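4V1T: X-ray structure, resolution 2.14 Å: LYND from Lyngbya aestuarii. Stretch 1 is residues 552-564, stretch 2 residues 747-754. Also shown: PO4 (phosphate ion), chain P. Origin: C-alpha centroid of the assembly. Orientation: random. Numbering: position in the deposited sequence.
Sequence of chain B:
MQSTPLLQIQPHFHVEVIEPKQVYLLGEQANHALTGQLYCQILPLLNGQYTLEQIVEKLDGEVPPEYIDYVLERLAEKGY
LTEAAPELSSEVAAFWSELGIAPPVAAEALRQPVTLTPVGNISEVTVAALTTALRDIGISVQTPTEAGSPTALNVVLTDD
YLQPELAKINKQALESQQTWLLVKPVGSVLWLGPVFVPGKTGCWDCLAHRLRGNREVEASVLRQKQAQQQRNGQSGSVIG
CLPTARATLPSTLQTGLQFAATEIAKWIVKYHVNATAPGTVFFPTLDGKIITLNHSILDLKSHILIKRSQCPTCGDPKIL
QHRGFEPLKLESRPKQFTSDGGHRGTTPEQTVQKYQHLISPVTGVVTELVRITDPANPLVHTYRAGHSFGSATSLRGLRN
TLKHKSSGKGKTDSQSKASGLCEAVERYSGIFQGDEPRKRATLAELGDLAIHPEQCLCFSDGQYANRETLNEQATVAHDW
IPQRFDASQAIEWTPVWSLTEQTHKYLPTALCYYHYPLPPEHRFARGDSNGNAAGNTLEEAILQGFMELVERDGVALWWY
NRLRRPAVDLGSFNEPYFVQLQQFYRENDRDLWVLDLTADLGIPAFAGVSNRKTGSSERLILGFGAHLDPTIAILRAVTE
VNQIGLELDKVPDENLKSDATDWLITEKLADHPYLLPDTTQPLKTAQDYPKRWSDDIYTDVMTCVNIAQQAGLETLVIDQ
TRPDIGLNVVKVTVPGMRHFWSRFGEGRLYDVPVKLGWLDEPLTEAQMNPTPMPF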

# COMPACT_ATOMS: atom_id res chain seq x y z
N ARG B 552 31.12 12.39 8.56
CA ARG B 552 31.44 12.30 9.99
C ARG B 552 32.78 12.97 10.29
O ARG B 552 32.93 13.64 11.32
CB ARG B 552 31.50 10.86 10.49
CG ARG B 552 30.52 9.90 9.89
CD ARG B 552 29.09 10.14 10.30
NE ARG B 552 28.39 8.86 10.44
CZ ARG B 552 27.08 8.70 10.50
NH1 ARG B 552 26.27 9.73 10.38
NH2 ARG B 552 26.58 7.49 10.64
N ASP B 553 33.74 12.76 9.39
CA ASP B 553 35.05 13.38 9.49
C ASP B 553 34.90 14.89 9.52
O ASP B 553 35.45 15.56 10.39
CB ASP B 553 35.95 12.93 8.34
CG ASP B 553 37.35 13.49 8.43
OD1 ASP B 553 37.56 14.64 7.97
OD2 ASP B 553 38.24 12.79 8.96
N GLY B 554 34.13 15.42 8.57
CA GLY B 554 33.86 16.85 8.51
C GLY B 554 33.21 17.39 9.77
O GLY B 554 33.59 18.46 10.26
N VAL B 555 32.23 16.65 10.29
CA VAL B 555 31.55 17.05 11.51
C VAL B 555 32.54 17.03 12.67
O VAL B 555 32.59 17.97 13.47
CB VAL B 555 30.34 16.15 11.82
CG1 VAL B 555 29.78 16.43 13.21
CG2 VAL B 555 29.24 16.35 10.79
N ALA B 556 33.33 15.97 12.75
CA ALA B 556 34.30 15.82 13.85
C ALA B 556 35.24 17.01 13.91
O ALA B 556 35.47 17.57 14.98
CB ALA B 556 35.08 14.53 13.69
N LEU B 557 35.79 17.40 12.77
CA LEU B 557 36.71 18.52 12.69
C LEU B 557 36.06 19.78 13.22
O LEU B 557 36.62 20.48 14.06
CB LEU B 557 37.17 18.74 11.24
CG LEU B 557 38.01 17.63 10.60
CD1 LEU B 557 38.44 18.03 9.20
CD2 LEU B 557 39.23 17.27 11.44
N TRP B 558 34.86 20.06 12.71
CA TRP B 558 34.13 21.26 13.09
C TRP B 558 33.74 21.26 14.56
O TRP B 558 33.99 22.23 15.28
CB TRP B 558 32.88 21.40 12.21
CG TRP B 558 31.80 22.26 12.80
CD1 TRP B 558 31.86 23.60 13.06
CD2 TRP B 558 30.48 21.84 13.17
NE1 TRP B 558 30.67 24.04 13.59
CE2 TRP B 558 29.80 22.98 13.66
CE3 TRP B 558 29.81 20.61 13.13
CZ2 TRP B 558 28.49 22.91 14.11
CZ3 TRP B 558 28.51 20.56 13.58
CH2 TRP B 558 27.86 21.70 14.07
N TRP B 559 33.14 20.16 14.99
CA TRP B 559 32.55 20.08 16.33
C TRP B 559 33.58 20.13 17.46
O TRP B 559 33.42 20.87 18.43
CB TRP B 559 31.74 18.79 16.46
CG TRP B 559 31.09 18.64 17.79
CD1 TRP B 559 31.59 18.00 18.88
CD2 TRP B 559 29.81 19.15 18.17
NE1 TRP B 559 30.70 18.07 19.92
CE2 TRP B 559 29.60 18.78 19.51
CE3 TRP B 559 28.82 19.89 17.51
CZ2 TRP B 559 28.45 19.12 20.21
CZ3 TRP B 559 27.68 20.23 18.20
CH2 TRP B 559 27.50 19.84 19.54
N TYR B 560 34.64 19.34 17.34
CA TYR B 560 35.57 19.17 18.44
C TYR B 560 36.65 20.25 18.48
O TYR B 560 37.19 20.54 19.54
CB TYR B 560 36.19 17.77 18.40
CG TYR B 560 35.17 16.72 18.71
CD1 TYR B 560 34.73 16.50 20.02
CD2 TYR B 560 34.59 15.96 17.69
CE1 TYR B 560 33.76 15.55 20.30
CE2 TYR B 560 33.63 15.02 17.96
CZ TYR B 560 33.22 14.81 19.26
OH TYR B 560 32.25 13.87 19.50
N ASN B 561 36.94 20.85 17.33
CA ASN B 561 37.78 22.05 17.31
C ASN B 561 36.92 23.30 17.54
O ASN B 561 37.44 24.39 17.70
CB ASN B 561 38.53 22.17 16.00
CG ASN B 561 39.54 21.05 15.79
OD1 ASN B 561 40.63 21.07 16.35
ND2 ASN B 561 39.17 20.08 14.98
N ARG B 562 35.60 23.12 17.57
CA ARG B 562 34.65 24.21 17.75
C ARG B 562 34.95 25.35 16.78
O ARG B 562 35.13 26.50 17.17
CB ARG B 562 34.64 24.69 19.20
CG ARG B 562 34.02 23.68 20.15
CD ARG B 562 34.01 24.18 21.59
NE ARG B 562 35.27 23.92 22.27
CZ ARG B 562 35.47 24.12 23.57
NH1 ARG B 562 34.48 24.57 24.33
NH2 ARG B 562 36.65 23.85 24.12
N LEU B 563 35.02 25.00 15.51
CA LEU B 563 35.37 25.94 14.47
C LEU B 563 34.21 26.84 14.11
O LEU B 563 33.06 26.41 14.16
CB LEU B 563 35.86 25.20 13.22
CG LEU B 563 37.08 24.30 13.43
CD1 LEU B 563 37.34 23.45 12.20
CD2 LEU B 563 38.31 25.14 13.75
N ARG B 564 34.51 28.08 13.75
CA ARG B 564 33.51 29.00 13.22
C ARG B 564 33.44 28.83 11.71
O ARG B 564 34.44 29.03 11.02
CB ARG B 564 33.84 30.45 13.59
CG ARG B 564 34.03 30.70 15.08
CD ARG B 564 32.76 30.48 15.90
NE ARG B 564 31.82 31.59 15.78
CZ ARG B 564 30.79 31.64 14.94
NH1 ARG B 564 30.53 30.63 14.12
NH2 ARG B 564 30.01 32.71 14.91
N GLY B 747 46.09 12.64 14.79
CA GLY B 747 45.79 12.51 13.37
C GLY B 747 45.00 13.68 12.79
O GLY B 747 45.24 14.84 13.12
N ARG B 748 44.06 13.35 11.93
CA ARG B 748 43.32 14.33 11.16
C ARG B 748 42.55 15.34 12.03
O ARG B 748 42.41 16.51 11.66
CB ARG B 748 42.34 13.62 10.22
CG ARG B 748 43.00 12.83 9.09
CD ARG B 748 41.97 12.14 8.21
NE ARG B 748 40.92 13.06 7.77
CZ ARG B 748 41.01 13.85 6.70
NH1 ARG B 748 42.10 13.85 5.95
NH2 ARG B 748 40.00 14.64 6.39
N LEU B 749 42.04 14.87 13.16
CA LEU B 749 41.25 15.73 14.05
C LEU B 749 42.01 16.99 14.43
O LEU B 749 41.45 18.08 14.49
CB LEU B 749 40.84 14.95 15.30
CG LEU B 749 39.87 15.67 16.24
CD1 LEU B 749 38.50 15.87 15.60
CD2 LEU B 749 39.74 14.90 17.54
N TYR B 750 43.31 16.83 14.66
CA TYR B 750 44.17 17.94 15.05
C TYR B 750 44.78 18.63 13.83
O TYR B 750 44.90 19.85 13.79
CB TYR B 750 45.30 17.44 15.99
CG TYR B 750 44.79 16.77 17.26
CD1 TYR B 750 44.55 17.51 18.40
CD2 TYR B 750 44.54 15.41 17.30
CE1 TYR B 750 44.08 16.91 19.56
CE2 TYR B 750 44.07 14.80 18.46
CZ TYR B 750 43.84 15.56 19.58
OH TYR B 750 43.37 14.96 20.72
N ASP B 751 45.16 17.83 12.83
CA ASP B 751 46.02 18.30 11.74
C ASP B 751 45.27 19.02 10.60
O ASP B 751 45.76 20.03 10.09
CB ASP B 751 46.80 17.13 11.15
CG ASP B 751 47.72 16.47 12.16
OD1 ASP B 751 47.61 16.76 13.37
OD2 ASP B 751 48.56 15.64 11.75
N VAL B 752 44.12 18.50 10.20
CA VAL B 752 43.45 19.03 9.01
C VAL B 752 43.15 20.53 9.13
O VAL B 752 43.42 21.28 8.19
CB VAL B 752 42.14 18.27 8.70
CG1 VAL B 752 41.39 18.92 7.53
CG2 VAL B 752 42.45 16.81 8.38
N PRO B 753 42.61 20.98 10.28
CA PRO B 753 42.27 22.41 10.40
C PRO B 753 43.43 23.38 10.19
O PRO B 753 43.20 24.47 9.67
CB PRO B 753 41.72 22.52 11.83
CG PRO B 753 41.24 21.16 12.16
CD PRO B 753 42.18 20.22 11.47
N VAL B 754 44.65 23.00 10.57
CA VAL B 754 45.78 23.90 10.35
C VAL B 754 46.23 23.84 8.90
O VAL B 754 46.64 24.84 8.32
CB VAL B 754 46.99 23.59 11.29
CG1 VAL B 754 46.50 23.27 12.70
CG2 VAL B 754 47.85 22.46 10.75
P PO4 P . 22.62 7.67 10.09
O1 PO4 P . 23.27 7.85 11.46
O2 PO4 P . 23.46 6.76 9.24
O3 PO4 P . 22.49 9.03 9.44
O4 PO4 P . 21.27 7.02 10.30
O HOH W 1 43.55 21.37 15.98

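Two leucines form the centre of the contact between helix 552-561 and helix 748-754, whose axes cross at 83° with a closest approach of 9.3 Å. The contact buries 407 Å² summed over both stretches, and both leucines are buried. The backbones come nearest at this point, the CA atoms of Leu557 and Leu749 lying 5.5 Å apart, and each leucine serves as a knob in a hole formed by the other helix. Leu557 sits among Arg748, Leu749, Val752 and Pro753. Its CA-to-CB bond points sideways, but in the m, t rotamer the end of the side chain comes nearer to the partner helix: CD1 packs 3.5 Å from CG1 of Val752, while CD2 lies 3.6 Å from CA of Leu749 and 3.3 Å from the carbonyl O of Arg748. The branched end of leucine thus meets both an apolar side chain and the backbone of the opposing helix.

Leu749 answers in kind, reaching from a sideways start, in the t, p rotamer, into the hole among Ala556, Leu557, Tyr560 and Asn561. Its CD1 approaches CB of Ala556 and CB of Tyr560, both at 4.1 Å, and the carbonyl O of Ala556 at 3.5 Å. The small side chain of Ala556 points toward the second helix and leaves room for this methyl group. Tyr560 contributes the base of its side chain, the end of which leads away.

Pro753 extends the apolar surface. Its CD lies 4.2 Å from CD2 of Leu557, and its CB is 4.5 Å from CD1 of Leu563, beyond the end of the first helix. Proline has no amide hydrogen to offer the preceding turn, and the second helix is kinked here; the carbonyl O of Leu749 is therefore free of the usual helical bond from residue 753. Asn561 uses this acceptor: its ND2 donates to O of Leu749 at 3.1 Å and also to O of Leu557, one turn earlier in its own stretch, at 2.7 Å. The carboxamide thereby links the two backbones, and its other end is engaged too, since a water donates to OD1 of Asn561 and to O of Tyr750, both at 3.0 Å.

The polar edge lies at the start of the second helix, where Arg748 and Asp553 point toward each other's stretches and form a two-pronged salt bridge. NH2 of Arg748 donates to OD1 of Asp553, and NE of Arg748 to OD2 of Asp553, each at 2.9 Å. With OD1 near the guanidinium plane and N-H...acceptor angles of 178° and 162°, the pairing is nearly ideal and compensates the charge of the buried aspartate.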